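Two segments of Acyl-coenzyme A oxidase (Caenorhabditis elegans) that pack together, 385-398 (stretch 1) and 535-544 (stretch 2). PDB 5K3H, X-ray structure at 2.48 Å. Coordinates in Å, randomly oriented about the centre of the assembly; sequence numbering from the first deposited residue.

Stretch 1 385-398: ALTSGLKSVVTHQT
Stretch 2, residues 535-544: SRLHTRLFIV

Two helical segments of one chain, 385-398 and 535-544, each part of a longer helix, cross almost at right angles: their N-to-C directions differ by 89° (signed crossing angle -89°) and their axes approach to 9.2 Å. Phi/psi values stay near -64/-43 throughout, and i to i+4 backbone hydrogen bonds run along both segments, with Gly-389 N to Ala-385 O (3.3 Å) and Ser-392 N to Ser-388 O (3.5 Å) weak. The register is fixed by Gly-389 CA lying 5.8 Å from Thr-539 CA and Val-393 CA 6.6 Å from Arg-536 CA. The contact buries 514 Å², both sides summed, and no direct hydrogen bond crosses it.

At the crossing, Gly-389 makes room for Thr-539, whose CB points toward the first helix. Thr-539 OG1 sits 3.6 Å from Gly-389 CA; an ideal CB on the glycine would fall 2.3 Å from Thr-539 OG1, a clash. With chi1 m (-57°), the Thr-539 hydroxyl turns back along its own helix, and OG1 donates to Ser-535 O at 2.7 Å. The hydroxyl is thus satisfied internally, while Thr-539 CG2 packs 3.7 Å from Leu-390 N, 3.9 Å from Leu-390 CD2 and 3.9 Å from Val-393 CG2.

Leu-386 leaves its helix sideways, but chi1 t and chi2 p (168°, 78°) bring its end to Phe-542. The Phe-542 side chain (177°, 81°) presents a ring face to it: Leu-386 CD2 stands 3.7 Å from the centroid of the Phe-542 ring, 9° off the normal, a CH-pi contact, and Leu-386 CD1 is 3.7 Å from Phe-542 CG. The same CD1 of Leu-386 reaches His-538 NE2 at 4.3 Å, oblique to the imidazole; His-538 has chi1 t, and its ND1 is hydrogen-bonded elsewhere in the structure.

Leu-390 (m, t; -82°, 171°) also starts sideways and swings its end inward, placing CD2 4.3 Å from Phe-542 CD2 and 3.9 Å from Ile-543 CG1. Ile-543 (m, t; -67°, 162°) extends CD1 to 4.4 Å from Val-394 CG2 and 4.5 Å from Val-393 CG1. Val-393, pointing toward the second helix with chi1 t (170°), splits its methyls between the arginines: CG2 is 4.0 Å from Arg-536 CG, and CG1 is 4.1 Å from Arg-540 CG, so both contacts use aliphatic stems.

Polar side-chain ends also meet near the two arginines. Arg-536 (m, t, t; chi4 98°) donates through NE to a water at 3.0 Å, which also makes a weak hydrogen bond of 3.3 Å with Ser-392 OG (chi1 t), a bridge between the helices. Gln-397 (m, t; chi3 -3°) lays NE2 over one face of the Arg-540 guanidinium, 3.4 Å from Arg-540 NE; both are donors, so this is packing without a hydrogen bond. Arg-540 (m, t, p; chi4 171°) spends NH1 and NH2 elsewhere in the structure.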

# COMPACT_ATOMS: atom_id res chain seq x y z
N ALA B 385 -14.85 17.51 15.99
CA ALA B 385 -13.39 17.57 15.96
C ALA B 385 -12.77 16.18 16.08
O ALA B 385 -11.88 15.81 15.30
CB ALA B 385 -12.90 18.46 17.09
N LEU B 386 -13.25 15.39 17.05
CA LEU B 386 -12.72 14.05 17.27
C LEU B 386 -12.96 13.15 16.06
O LEU B 386 -12.07 12.41 15.63
CB LEU B 386 -13.35 13.46 18.52
CG LEU B 386 -13.13 11.96 18.77
CD1 LEU B 386 -11.74 11.67 19.32
CD2 LEU B 386 -14.23 11.42 19.69
N THR B 387 -14.18 13.19 15.53
CA THR B 387 -14.55 12.43 14.34
C THR B 387 -13.63 12.75 13.16
O THR B 387 -13.29 11.86 12.37
CB THR B 387 -16.01 12.73 14.03
OG1 THR B 387 -16.82 12.02 14.97
CG2 THR B 387 -16.39 12.32 12.60
N SER B 388 -13.23 14.01 13.02
CA SER B 388 -12.30 14.35 11.94
C SER B 388 -10.99 13.60 12.10
O SER B 388 -10.43 13.08 11.13
CB SER B 388 -12.03 15.85 11.92
OG SER B 388 -13.19 16.60 12.24
N GLY B 389 -10.47 13.55 13.33
CA GLY B 389 -9.27 12.78 13.59
C GLY B 389 -9.50 11.29 13.43
O GLY B 389 -8.66 10.59 12.86
N LEU B 390 -10.65 10.80 13.89
CA LEU B 390 -10.90 9.36 13.81
C LEU B 390 -10.81 8.86 12.38
O LEU B 390 -10.08 7.91 12.09
CB LEU B 390 -12.26 9.02 14.40
CG LEU B 390 -12.32 8.89 15.91
CD1 LEU B 390 -13.78 8.79 16.30
CD2 LEU B 390 -11.55 7.66 16.35
N LYS B 391 -11.54 9.51 11.46
CA LYS B 391 -11.47 9.11 10.05
C LYS B 391 -10.03 9.05 9.55
O LYS B 391 -9.62 8.07 8.91
CB LYS B 391 -12.29 10.07 9.19
CG LYS B 391 -13.77 9.79 9.16
CD LYS B 391 -14.48 10.89 8.36
CE LYS B 391 -15.98 10.98 8.69
NZ LYS B 391 -16.34 12.30 9.31
N SER B 392 -9.24 10.08 9.85
CA SER B 392 -7.87 10.11 9.34
C SER B 392 -7.02 8.99 9.93
O SER B 392 -6.33 8.27 9.20
CB SER B 392 -7.24 11.48 9.63
OG SER B 392 -5.89 11.50 9.24
N VAL B 393 -7.05 8.83 11.26
CA VAL B 393 -6.16 7.86 11.91
C VAL B 393 -6.63 6.43 11.65
O VAL B 393 -5.82 5.53 11.41
CB VAL B 393 -6.07 8.16 13.43
CG1 VAL B 393 -5.35 7.02 14.18
CG2 VAL B 393 -5.40 9.48 13.66
N VAL B 394 -7.94 6.19 11.73
CA VAL B 394 -8.42 4.83 11.51
C VAL B 394 -8.13 4.38 10.08
O VAL B 394 -7.75 3.23 9.83
CB VAL B 394 -9.92 4.75 11.84
CG1 VAL B 394 -10.50 3.42 11.36
CG2 VAL B 394 -10.19 4.99 13.34
N THR B 395 -8.31 5.28 9.10
CA THR B 395 -8.05 4.89 7.72
C THR B 395 -6.57 4.60 7.49
O THR B 395 -6.23 3.65 6.78
CB THR B 395 -8.54 5.98 6.78
OG1 THR B 395 -9.96 6.13 6.97
CG2 THR B 395 -8.22 5.62 5.32
N HIS B 396 -5.70 5.42 8.06
CA HIS B 396 -4.26 5.20 7.91
C HIS B 396 -3.82 3.94 8.62
O HIS B 396 -3.12 3.11 8.03
CB HIS B 396 -3.49 6.41 8.44
CG HIS B 396 -2.01 6.17 8.56
ND1 HIS B 396 -1.15 6.28 7.49
CD2 HIS B 396 -1.25 5.82 9.62
CE1 HIS B 396 0.08 5.99 7.88
NE2 HIS B 396 0.04 5.71 9.17
N GLN B 397 -4.25 3.75 9.87
CA GLN B 397 -3.88 2.56 10.63
C GLN B 397 -4.51 1.29 10.08
O GLN B 397 -3.91 0.21 10.18
CB GLN B 397 -4.27 2.72 12.09
CG GLN B 397 -3.41 3.71 12.80
CD GLN B 397 -3.57 3.67 14.28
OE1 GLN B 397 -4.38 2.91 14.81
NE2 GLN B 397 -2.85 4.54 14.96
N THR B 398 -5.72 1.39 9.50
CA THR B 398 -6.30 0.25 8.81
C THR B 398 -5.44 -0.14 7.61
O THR B 398 -5.11 -1.32 7.43
CB THR B 398 -7.73 0.55 8.35
OG1 THR B 398 -8.56 0.76 9.49
CG2 THR B 398 -8.28 -0.62 7.58
N SER B 535 -2.90 16.02 17.06
CA SER B 535 -4.24 15.55 16.72
C SER B 535 -4.29 14.03 16.70
O SER B 535 -5.29 13.42 17.11
CB SER B 535 -4.67 16.13 15.37
OG SER B 535 -4.51 17.54 15.35
N ARG B 536 -3.23 13.40 16.18
CA ARG B 536 -3.14 11.94 16.15
C ARG B 536 -3.02 11.33 17.55
O ARG B 536 -3.66 10.32 17.86
CB ARG B 536 -1.94 11.52 15.29
CG ARG B 536 -2.11 11.81 13.81
CD ARG B 536 -1.07 11.08 12.97
NE ARG B 536 -0.94 11.66 11.64
CZ ARG B 536 0.02 12.52 11.30
NH1 ARG B 536 0.94 12.85 12.18
NH2 ARG B 536 0.05 13.04 10.07
N LEU B 537 -2.16 11.90 18.40
CA LEU B 537 -2.03 11.35 19.74
C LEU B 537 -3.35 11.45 20.50
O LEU B 537 -3.74 10.52 21.21
CB LEU B 537 -0.90 12.07 20.48
CG LEU B 537 0.52 11.83 19.95
CD1 LEU B 537 1.50 12.80 20.57
CD2 LEU B 537 0.97 10.39 20.22
N HIS B 538 -4.06 12.55 20.33
CA HIS B 538 -5.35 12.72 20.98
C HIS B 538 -6.34 11.67 20.47
O HIS B 538 -7.06 11.04 21.27
CB HIS B 538 -5.83 14.14 20.72
CG HIS B 538 -7.24 14.39 21.13
ND1 HIS B 538 -7.59 14.73 22.42
CD2 HIS B 538 -8.39 14.41 20.40
CE1 HIS B 538 -8.90 14.92 22.48
NE2 HIS B 538 -9.40 14.74 21.27
N THR B 539 -6.35 11.45 19.15
CA THR B 539 -7.27 10.49 18.56
C THR B 539 -6.94 9.07 19.01
O THR B 539 -7.83 8.31 19.39
CB THR B 539 -7.22 10.61 17.03
OG1 THR B 539 -7.54 11.96 16.65
CG2 THR B 539 -8.20 9.65 16.38
N ARG B 540 -5.64 8.71 19.01
CA ARG B 540 -5.22 7.40 19.51
C ARG B 540 -5.55 7.23 20.99
O ARG B 540 -5.90 6.13 21.43
CB ARG B 540 -3.73 7.19 19.24
CG ARG B 540 -3.42 7.16 17.74
CD ARG B 540 -1.94 7.15 17.40
NE ARG B 540 -1.31 5.85 17.64
CZ ARG B 540 -0.08 5.54 17.26
NH1 ARG B 540 0.67 6.42 16.63
NH2 ARG B 540 0.42 4.34 17.50
N LEU B 541 -5.42 8.30 21.78
CA LEU B 541 -5.80 8.20 23.19
C LEU B 541 -7.28 7.86 23.35
O LEU B 541 -7.64 7.02 24.18
CB LEU B 541 -5.46 9.51 23.92
CG LEU B 541 -6.20 9.77 25.23
CD1 LEU B 541 -5.77 8.76 26.31
CD2 LEU B 541 -5.95 11.20 25.68
N PHE B 542 -8.15 8.50 22.56
CA PHE B 542 -9.58 8.19 22.59
C PHE B 542 -9.83 6.72 22.28
O PHE B 542 -10.65 6.08 22.94
CB PHE B 542 -10.36 9.04 21.60
CG PHE B 542 -11.82 8.70 21.56
CD1 PHE B 542 -12.69 9.21 22.52
CD2 PHE B 542 -12.33 7.81 20.62
CE1 PHE B 542 -14.03 8.89 22.51
CE2 PHE B 542 -13.68 7.48 20.60
CZ PHE B 542 -14.53 8.02 21.54
N ILE B 543 -9.17 6.20 21.26
CA ILE B 543 -9.40 4.81 20.85
C ILE B 543 -9.04 3.85 21.98
O ILE B 543 -9.81 2.93 22.28
CB ILE B 543 -8.60 4.52 19.56
CG1 ILE B 543 -9.16 5.34 18.39
CG2 ILE B 543 -8.63 3.03 19.23
CD1 ILE B 543 -8.22 5.47 17.21
N VAL B 544 -7.90 4.06 22.64
CA VAL B 544 -7.52 3.24 23.79
C VAL B 544 -8.58 3.32 24.89
O VAL B 544 -8.92 2.30 25.51
CB VAL B 544 -6.14 3.65 24.32
CG1 VAL B 544 -5.84 2.92 25.62
CG2 VAL B 544 -5.06 3.43 23.27
O HOH W 1 -3.03 10.05 10.14